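Local coordinates for protein Bug27 (Bordetella pertussis, PDB 2QPQ) that is a periplasmic solute-binding protein of the Bug family that probably captures a small ligand between two lobes in Venus-flytrap fashion, at residues A[53-58]-A[67-72]; A[112-115]-A[119-122]. All coordinates share one frame; numbering follows the deposited sequence.

In the fold
Contact 1 comes first along the chain and is complete before contact 2 begins. Their centres lie 39 Å apart, on opposite sides of the centre of the chain, with about 22 Å between nearest atoms, so the two do not touch. Contact 1 sets helix 52-59 against strand 67-72, which continues the sheet through strand 227-235. Contact 2 follows strand 93-109, which pairs with 227-235 as well, and folds the loop at 112-115 onto helix 117-123. The same mixed sheet therefore ties both regions together, consistent with a two-lobed Venus flytrap in which contact 1 belongs to one alpha/beta lobe and contact 2 lies on the surface of the other.

Contact 1: A[53-58]-A[67-72]; sequences VGARLV and SLLMVN
Leu69 stands up from its strand and drives its forked end into helix 53-58, each methyl taking a different part of the same turn. CD1 rests on the peptide joining Gly54 and Ala55, 3.4 Å from Gly54 O and 3.7 Å from Ala55 N. CD2 goes to the neighbouring residue and packs 3.9 Å from Ala55 CB. What carries the fork that far is the first torsion, with CG opposite the backbone N (chi1 -172°). Gly54 O, beside which CD1 sits, also accepts the helical bond from Val58 N.

One turn on, Val58 comes at Leu69 obliquely. Its CG2 is 3.8 Å from Leu69 CD1 and 3.6 Å from Leu68 O, whereas CG1 lies over the start of the strand, 4.0 Å from Ser67 O. No hydrogen bond joins the two segments; the buried fit is made by van der Waals contacts, methyl to methyl and methyl to backbone carbonyl. Topologically, this is the second half of a beta-alpha-beta crossover: strand 41-45, helix 52-59 and strand 67-72 follow one another, and both strands pair in parallel with strand 10-14. Helix and strand segments accordingly run nearly antiparallel, at 155°, with axes 8.3 Å apart. Ile13 of the shared strand touches both Val58 and Leu69, while Phe87 packs against Ala55. At the first residue of the strand, Ser67 OG hydrogen-bonds to Arg61 NH1.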
ATOM      1  N   VAL A  53       8.423  -0.835 -14.020  1.00 18.13           N
ATOM      2  CA  VAL A  53       8.914   0.001 -15.120  1.00 19.12           C
ATOM      3  C   VAL A  53       9.461   1.273 -14.491  1.00 17.72           C
ATOM      4  O   VAL A  53      10.590   1.672 -14.776  1.00 16.94           O
ATOM      5  CB  VAL A  53       7.836   0.291 -16.198  1.00 19.29           C
ATOM      6  CG1 VAL A  53       8.250   1.444 -17.198  1.00 19.90           C
ATOM      7  CG2 VAL A  53       7.463  -1.019 -16.960  1.00 19.77           C
ATOM      8  N   GLY A  54       8.659   1.894 -13.635  1.00 16.99           N
ATOM      9  CA  GLY A  54       9.093   3.118 -12.956  1.00 16.86           C
ATOM     10  C   GLY A  54      10.323   2.881 -12.089  1.00 15.98           C
ATOM     11  O   GLY A  54      11.214   3.724 -12.049  1.00 15.99           O
ATOM     12  N   ALA A  55      10.358   1.748 -11.378  1.00 15.78           N
ATOM     13  CA  ALA A  55      11.491   1.428 -10.523  1.00 15.83           C
ATOM     14  C   ALA A  55      12.781   1.293 -11.355  1.00 17.40           C
ATOM     15  O   ALA A  55      13.803   1.876 -11.015  1.00 17.05           O
ATOM     16  CB  ALA A  55      11.220   0.135  -9.665  1.00 15.29           C
ATOM     17  N   ARG A  56      12.724   0.568 -12.470  1.00 18.50           N
ATOM     18  CA  ARG A  56      13.933   0.381 -13.283  1.00 19.80           C
ATOM     19  C   ARG A  56      14.428   1.733 -13.812  1.00 19.38           C
ATOM     20  O   ARG A  56      15.620   1.995 -13.859  1.00 18.81           O
ATOM     21  CB  ARG A  56      13.628  -0.553 -14.450  1.00 20.91           C
ATOM     22  CG  ARG A  56      14.898  -1.026 -15.186  1.00 26.40           C
ATOM     23  CD  ARG A  56      14.514  -1.653 -16.507  1.00 33.80           C
ATOM     24  NE  ARG A  56      15.419  -2.743 -16.899  1.00 41.87           N
ATOM     25  CZ  ARG A  56      15.321  -3.413 -18.046  1.00 41.62           C
ATOM     26  NH1 ARG A  56      14.366  -3.094 -18.919  1.00 46.78           N
ATOM     27  NH2 ARG A  56      16.185  -4.394 -18.327  1.00 48.36           N
ATOM     28  N   LEU A  57      13.492   2.597 -14.186  1.00 18.90           N
ATOM     29  CA  LEU A  57      13.803   3.916 -14.673  1.00 19.44           C
ATOM     30  C   LEU A  57      14.606   4.694 -13.615  1.00 19.25           C
ATOM     31  O   LEU A  57      15.692   5.201 -13.898  1.00 19.36           O
ATOM     32  CB  LEU A  57      12.511   4.660 -15.023  1.00 19.87           C
ATOM     33  CG  LEU A  57      12.612   6.072 -15.609  1.00 20.59           C
ATOM     34  CD1 LEU A  57      13.353   6.012 -16.951  1.00 25.02           C
ATOM     35  CD2 LEU A  57      11.248   6.688 -15.819  1.00 22.22           C
ATOM     36  N   VAL A  58      14.064   4.803 -12.400  1.00 18.07           N
ATOM     37  CA  VAL A  58      14.782   5.499 -11.349  1.00 17.39           C
ATOM     38  C   VAL A  58      16.111   4.847 -10.967  1.00 17.42           C
ATOM     39  O   VAL A  58      17.055   5.567 -10.693  1.00 17.93           O
ATOM     40  CB  VAL A  58      13.877   5.755 -10.104  1.00 16.79           C
ATOM     41  CG1 VAL A  58      14.637   6.488  -8.982  1.00 17.18           C
ATOM     42  CG2 VAL A  58      12.681   6.615 -10.550  1.00 14.66           C
ATOM     43  N   SER A  67      15.780  12.649  -9.140  1.00 17.68           N
ATOM     44  CA  SER A  67      14.933  11.565  -9.623  1.00 16.47           C
ATOM     45  C   SER A  67      14.501  10.764  -8.411  1.00 16.30           C
ATOM     46  O   SER A  67      15.333  10.197  -7.679  1.00 16.34           O
ATOM     47  CB  SER A  67      15.665  10.644 -10.608  1.00 15.97           C
ATOM     48  OG  SER A  67      16.151  11.387 -11.731  1.00 17.42           O
ATOM     49  N   LEU A  68      13.193  10.688  -8.217  1.00 15.73           N
ATOM     50  CA  LEU A  68      12.646   9.992  -7.057  1.00 16.23           C
ATOM     51  C   LEU A  68      11.578   9.013  -7.525  1.00 15.20           C
ATOM     52  O   LEU A  68      11.001   9.179  -8.604  1.00 15.92           O
ATOM     53  CB  LEU A  68      12.029  10.985  -6.065  1.00 17.20           C
ATOM     54  CG  LEU A  68      12.939  12.005  -5.382  1.00 18.91           C
ATOM     55  CD1 LEU A  68      12.960  13.249  -6.249  1.00 20.09           C
ATOM     56  CD2 LEU A  68      12.331  12.354  -4.004  1.00 20.11           C
ATOM     57  N   LEU A  69      11.342   7.989  -6.720  1.00 14.48           N
ATOM     58  CA  LEU A  69      10.359   6.969  -7.021  1.00 13.70           C
ATOM     59  C   LEU A  69       9.319   6.993  -5.923  1.00 13.98           C
ATOM     60  O   LEU A  69       9.658   6.830  -4.759  1.00 14.00           O
ATOM     61  CB  LEU A  69      11.028   5.583  -7.075  1.00 13.51           C
ATOM     62  CG  LEU A  69      10.063   4.501  -7.580  1.00 13.46           C
ATOM     63  CD1 LEU A  69       9.773   4.659  -9.103  1.00 14.23           C
ATOM     64  CD2 LEU A  69      10.676   3.119  -7.255  1.00 12.71           C
ATOM     65  N   MET A  70       8.068   7.261  -6.281  1.00 14.30           N
ATOM     66  CA  MET A  70       6.981   7.183  -5.295  1.00 14.96           C
ATOM     67  C   MET A  70       6.477   5.742  -5.227  1.00 14.55           C
ATOM     68  O   MET A  70       6.027   5.211  -6.231  1.00 15.94           O
ATOM     69  CB  MET A  70       5.805   8.114  -5.650  1.00 14.44           C
ATOM     70  CG  MET A  70       4.760   8.063  -4.504  1.00 14.91           C
ATOM     71  SD  MET A  70       5.162   9.309  -3.223  1.00 21.41           S
ATOM     72  CE  MET A  70       4.134   8.757  -1.886  1.00 18.56           C
ATOM     73  N   VAL A  71       6.580   5.134  -4.057  1.00 14.30           N
ATOM     74  CA  VAL A  71       6.288   3.707  -3.851  1.00 14.77           C
ATOM     75  C   VAL A  71       5.209   3.484  -2.799  1.00 15.21           C
ATOM     76  O   VAL A  71       4.976   4.312  -1.899  1.00 15.06           O
ATOM     77  CB  VAL A  71       7.595   2.869  -3.456  1.00 14.22           C
ATOM     78  CG1 VAL A  71       8.615   2.887  -4.609  1.00 12.57           C
ATOM     79  CG2 VAL A  71       8.296   3.409  -2.114  1.00 13.12           C
ATOM     80  N   ASN A  72       4.602   2.313  -2.872  1.00 15.99           N
ATOM     81  CA  ASN A  72       3.919   1.787  -1.718  1.00 16.55           C
ATOM     82  C   ASN A  72       4.456   0.382  -1.429  1.00 16.41           C
ATOM     83  O   ASN A  72       5.392  -0.077  -2.091  1.00 16.75           O
ATOM     84  CB  ASN A  72       2.397   1.815  -1.910  1.00 16.84           C
ATOM     85  CG  ASN A  72       1.943   1.007  -3.112  1.00 18.67           C
ATOM     86  OD1 ASN A  72       1.426   1.558  -4.085  1.00 25.07           O
ATOM     87  ND2 ASN A  72       2.111  -0.280  -3.045  1.00 14.37           N
TER

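Contact 2: A[112-115]-A[119-122]; sequences SKYK and ELMA
This is a surface contact between a loop and the helix that follows it: 112-115, in the loop after strand 93-109, lies against 119-122 in helix 117-123. A polar grip and an aromatic one hold the two together.

The polar grip is made by Glu119, whose side chain reaches back from the helix to the loop backbone. Its OE1 accepts from Lys115 N at 2.9 Å, and the bond is fairly straight, with an N-H...O angle of 163°. The amide comes from above the carboxylate plane, 43° out of it. The chain is extended beyond CG, which spans the distance, and the same oxygen comes 3.3 Å from Lys115 CB. The ammonium of Lys115 does not join in: NZ lies 6.5 Å from Glu119 OE1, because the chain bends at chi2 (53°) and returns to its own loop, where NZ donates to Ser112 O at 2.8 Å. The opposite charges may still attract over that gap.

The aromatic grip is a CH-pi contact. Leu120 CD1 lies over one face of the Tyr114 ring, 3.9 Å from its centroid and almost on the normal, while Lys113 CG sits over the centre of the opposite face. The ring is thus sandwiched between a helix methyl and a lysine methylene. The helix backbone comes close on the same side of the ring as the methyl, with Leu120 CA 3.8 Å from CD1 of Tyr114. Inward, Val131 and Leu199 touch both Tyr114 and Leu120. Thr116 OG1 hydrogen-bonds to Glu119 N.

Ser112 OG accepts from Tyr114 N, 3.0 Å away, which forms an ST turn over residues 112-114, at the start of the connection from strand 93-109 to helix 117-123 in an alpha/beta lobe.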
ATOM      1  N   SER A 112     -24.815  -8.577   4.307  1.00 30.52           N
ATOM      2  CA  SER A 112     -24.082  -9.850   4.173  1.00 28.28           C
ATOM      3  C   SER A 112     -24.295 -10.794   5.367  1.00 28.48           C
ATOM      4  O   SER A 112     -24.397 -10.337   6.506  1.00 28.16           O
ATOM      5  CB  SER A 112     -22.589  -9.543   4.104  1.00 27.46           C
ATOM      6  OG  SER A 112     -21.825 -10.709   4.267  1.00 24.37           O
ATOM      7  N   LYS A 113     -24.292 -12.094   5.106  1.00 28.41           N
ATOM      8  CA  LYS A 113     -24.342 -13.108   6.170  1.00 30.24           C
ATOM      9  C   LYS A 113     -23.145 -13.071   7.094  1.00 30.04           C
ATOM     10  O   LYS A 113     -23.222 -13.625   8.188  1.00 30.95           O
ATOM     11  CB  LYS A 113     -24.468 -14.526   5.606  1.00 30.58           C
ATOM     12  CG  LYS A 113     -23.309 -14.936   4.719  1.00 32.46           C
ATOM     13  CD  LYS A 113     -23.476 -16.363   4.287  1.00 34.43           C
ATOM     14  CE  LYS A 113     -22.421 -16.746   3.277  1.00 39.57           C
ATOM     15  NZ  LYS A 113     -22.597 -18.190   2.849  1.00 35.88           N
ATOM     16  N   TYR A 114     -22.040 -12.452   6.655  1.00 29.22           N
ATOM     17  CA  TYR A 114     -20.839 -12.381   7.477  1.00 28.89           C
ATOM     18  C   TYR A 114     -20.881 -11.118   8.292  1.00 29.20           C
ATOM     19  O   TYR A 114     -20.713 -10.011   7.770  1.00 28.02           O
ATOM     20  CB  TYR A 114     -19.547 -12.373   6.641  1.00 28.68           C
ATOM     21  CG  TYR A 114     -19.365 -13.529   5.714  1.00 27.48           C
ATOM     22  CD1 TYR A 114     -19.368 -14.849   6.187  1.00 26.64           C
ATOM     23  CD2 TYR A 114     -19.142 -13.311   4.350  1.00 25.92           C
ATOM     24  CE1 TYR A 114     -19.180 -15.930   5.313  1.00 25.19           C
ATOM     25  CE2 TYR A 114     -18.976 -14.375   3.477  1.00 26.78           C
ATOM     26  CZ  TYR A 114     -18.983 -15.685   3.981  1.00 26.83           C
ATOM     27  OH  TYR A 114     -18.771 -16.721   3.102  1.00 30.05           O
ATOM     28  N   LYS A 115     -21.100 -11.309   9.590  1.00 29.52           N
ATOM     29  CA  LYS A 115     -21.242 -10.235  10.544  1.00 30.30           C
ATOM     30  C   LYS A 115     -19.908  -9.907  11.235  1.00 29.27           C
ATOM     31  O   LYS A 115     -19.661  -8.759  11.663  1.00 29.89           O
ATOM     32  CB  LYS A 115     -22.322 -10.681  11.578  1.00 34.30           C
ATOM     33  CG  LYS A 115     -23.815 -10.341  11.228  1.00 29.14           C
ATOM     34  CD  LYS A 115     -24.362 -10.781   9.851  1.00 42.04           C
ATOM     35  CE  LYS A 115     -25.908 -10.498   9.718  1.00 30.61           C
ATOM     36  NZ  LYS A 115     -26.552 -10.611   8.326  1.00 39.11           N
ATOM     37  N   GLU A 119     -16.880 -15.333  11.690  1.00 27.55           N
ATOM     38  CA  GLU A 119     -17.850 -16.008  10.835  1.00 28.65           C
ATOM     39  C   GLU A 119     -17.285 -16.297   9.449  1.00 27.71           C
ATOM     40  O   GLU A 119     -17.540 -17.360   8.877  1.00 28.09           O
ATOM     41  CB  GLU A 119     -19.140 -15.174  10.740  1.00 28.08           C
ATOM     42  CG  GLU A 119     -20.005 -15.280  12.024  1.00 30.85           C
ATOM     43  CD  GLU A 119     -21.194 -14.340  12.059  1.00 31.76           C
ATOM     44  OE1 GLU A 119     -21.584 -13.796  11.002  1.00 33.81           O
ATOM     45  OE2 GLU A 119     -21.777 -14.164  13.164  1.00 36.14           O
ATOM     46  N   LEU A 120     -16.530 -15.345   8.913  1.00 26.76           N
ATOM     47  CA  LEU A 120     -15.899 -15.518   7.594  1.00 26.68           C
ATOM     48  C   LEU A 120     -14.886 -16.667   7.643  1.00 26.58           C
ATOM     49  O   LEU A 120     -14.888 -17.564   6.789  1.00 26.34           O
ATOM     50  CB  LEU A 120     -15.194 -14.203   7.172  1.00 26.06           C
ATOM     51  CG  LEU A 120     -14.319 -14.286   5.912  1.00 27.05           C
ATOM     52  CD1 LEU A 120     -15.247 -14.432   4.717  1.00 26.09           C
ATOM     53  CD2 LEU A 120     -13.389 -13.077   5.743  1.00 26.70           C
ATOM     54  N   MET A 121     -14.016 -16.624   8.652  1.00 27.18           N
ATOM     55  CA  MET A 121     -12.976 -17.635   8.826  1.00 27.79           C
ATOM     56  C   MET A 121     -13.549 -19.049   9.043  1.00 27.90           C
ATOM     57  O   MET A 121     -13.048 -20.001   8.469  1.00 28.70           O
ATOM     58  CB  MET A 121     -11.997 -17.240   9.927  1.00 27.50           C
ATOM     59  CG  MET A 121     -11.152 -16.010   9.607  1.00 27.04           C
ATOM     60  SD  MET A 121     -10.007 -15.578  10.928  1.00 28.95           S
ATOM     61  CE  MET A 121     -11.094 -15.204  12.307  1.00 26.20           C
ATOM     62  N   ALA A 122     -14.599 -19.164   9.858  1.00 28.93           N
ATOM     63  CA  ALA A 122     -15.376 -20.410  10.001  1.00 28.72           C
ATOM     64  C   ALA A 122     -15.873 -20.891   8.632  1.00 28.78           C
ATOM     65  O   ALA A 122     -15.670 -22.044   8.285  1.00 29.20           O
ATOM     66  CB  ALA A 122     -16.573 -20.200  10.976  1.00 28.39           C
TER